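Local coordinates for protein cytosine-specific methyltransferase (Escherichia coli O157:H7 EDL933, PDB 3G7U) that probably methylates cytosine at carbon 5 in DNA, using S-adenosyl-L-methionine as the methyl donor, at residues I359-G362 against L363-L366. Sequence-based numbering, arbitrary orientation. Where two conformers were deposited one is given.
Sequences ILKG and LYNL
Residues 359-362 and 363-366 are successive turns of the helix 353-367, joined by i to i+4 hydrogen bonds: Tyr364 N to Leu360 O, Asn365 N to Lys361 O (2.9 Å) and Leu366 N to Gly362 O. The bond from Leu363 N to Ile359 O is weak at 3.5 Å. On the apolar side, Leu360 CD2 meets Leu363 CD1 at 4.2 Å, a loose touch between obliquely crossing side chains. Both leucines lie on Leu116 of the strand 114-119; Leu360 also packs on helix 14-22, while Leu363 reaches Ile168 and Val170. Leu366 CD1 lies 3.3 Å from Gly362 O, the oxygen that also accepts the Leu366 N-H. On the polar side Lys361 lies with Tyr364 and Asn365; its CG is anti to the backbone N (chi1 -172°) and its chain bends at chi2 (60°), running beside Tyr364 in the same direction. Its NZ comes obliquely to the Tyr364 ring, 3.6 Å from CD2, and is hydrogen-bonded to Ala22 O. One bond back from NZ, Lys361 CE lies 3.7 Å from Asn365 OD1, and that oxygen stands in plane at the edge of the tyrosine ring. Phe24 packs edge-to-face with Tyr364. The helix thus buries Leu360 and Leu363 against the Rossmann-like sheet of the methyltransferase fold, while the Lys361 ammonium, hydrogen-bonded to a backbone carbonyl, ties its partly exposed flank to the end of helix 14-22.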
loop_
_atom_site.group_PDB
_atom_site.type_symbol
_atom_site.label_atom_id
_atom_site.label_comp_id
_atom_site.label_asym_id
_atom_site.label_seq_id
_atom_site.Cartn_x
_atom_site.Cartn_y
_atom_site.Cartn_z
ATOM N N ILE A 359 -8.241 2.908 -8.228
ATOM C CA ILE A 359 -8.880 1.662 -8.651
ATOM C C ILE A 359 -10.147 1.372 -7.844
ATOM O O ILE A 359 -11.189 1.058 -8.425
ATOM C CB ILE A 359 -7.910 0.461 -8.549
ATOM C CG1 ILE A 359 -6.629 0.701 -9.377
ATOM C CG2 ILE A 359 -8.596 -0.858 -8.920
ATOM C CD1 ILE A 359 -6.846 1.000 -10.884
ATOM N N LEU A 360 -10.041 1.473 -6.514
ATOM C CA LEU A 360 -11.193 1.208 -5.644
ATOM C C LEU A 360 -12.321 2.248 -5.817
ATOM O O LEU A 360 -13.484 1.902 -5.640
ATOM C CB LEU A 360 -10.718 1.048 -4.179
ATOM C CG LEU A 360 -10.101 -0.356 -3.935
ATOM C CD1 LEU A 360 -9.162 -0.338 -2.716
ATOM C CD2 LEU A 360 -11.215 -1.432 -3.742
ATOM N N LYS A 361 -12.000 3.506 -6.166
ATOM C CA LYS A 361 -13.062 4.530 -6.376
ATOM C C LYS A 361 -13.916 4.178 -7.603
ATOM O O LYS A 361 -15.120 4.448 -7.617
ATOM C CB LYS A 361 -12.494 5.972 -6.503
ATOM C CG LYS A 361 -13.560 7.119 -6.541
ATOM C CD LYS A 361 -14.414 7.119 -5.268
ATOM C CE LYS A 361 -15.383 8.299 -5.099
ATOM N NZ LYS A 361 -16.072 8.165 -3.732
ATOM N N GLY A 362 -13.287 3.555 -8.592
ATOM C CA GLY A 362 -13.964 3.036 -9.771
ATOM C C GLY A 362 -15.017 2.023 -9.365
ATOM O O GLY A 362 -16.168 2.113 -9.799
ATOM N N LEU A 363 -14.639 1.081 -8.503
ATOM C CA LEU A 363 -15.572 0.088 -7.980
ATOM C C LEU A 363 -16.663 0.702 -7.115
ATOM O O LEU A 363 -17.803 0.268 -7.205
ATOM C CB LEU A 363 -14.848 -1.014 -7.200
ATOM C CG LEU A 363 -14.109 -1.999 -8.088
ATOM C CD1 LEU A 363 -12.907 -2.610 -7.393
ATOM C CD2 LEU A 363 -15.093 -3.061 -8.553
ATOM N N TYR A 364 -16.325 1.687 -6.282
ATOM C CA TYR A 364 -17.308 2.323 -5.405
ATOM C C TYR A 364 -18.364 3.004 -6.265
ATOM O O TYR A 364 -19.563 2.879 -6.001
ATOM C CB TYR A 364 -16.655 3.366 -4.514
ATOM C CG TYR A 364 -17.601 4.037 -3.532
ATOM C CD1 TYR A 364 -17.886 3.453 -2.287
ATOM C CD2 TYR A 364 -18.184 5.273 -3.829
ATOM C CE1 TYR A 364 -18.755 4.089 -1.373
ATOM C CE2 TYR A 364 -19.047 5.911 -2.934
ATOM C CZ TYR A 364 -19.320 5.318 -1.713
ATOM O OH TYR A 364 -20.166 5.962 -0.837
ATOM N N ASN A 365 -17.901 3.732 -7.279
ATOM C CA ASN A 365 -18.804 4.418 -8.202
ATOM C C ASN A 365 -19.761 3.480 -8.925
ATOM O O ASN A 365 -20.952 3.789 -9.035
ATOM C CB ASN A 365 -18.030 5.285 -9.178
ATOM C CG ASN A 365 -17.469 6.531 -8.514
ATOM O OD1 ASN A 365 -17.921 6.941 -7.441
ATOM N ND2 ASN A 365 -16.471 7.130 -9.145
ATOM N N LEU A 366 -19.244 2.339 -9.375
ATOM C CA LEU A 366 -20.060 1.276 -9.978
ATOM C C LEU A 366 -21.174 0.792 -9.050
ATOM O O LEU A 366 -22.299 0.543 -9.485
ATOM C CB LEU A 366 -19.200 0.071 -10.360
ATOM C CG LEU A 366 -18.613 -0.073 -11.767
ATOM C CD1 LEU A 366 -18.131 1.242 -12.317
ATOM C CD2 LEU A 366 -17.499 -1.108 -11.772
#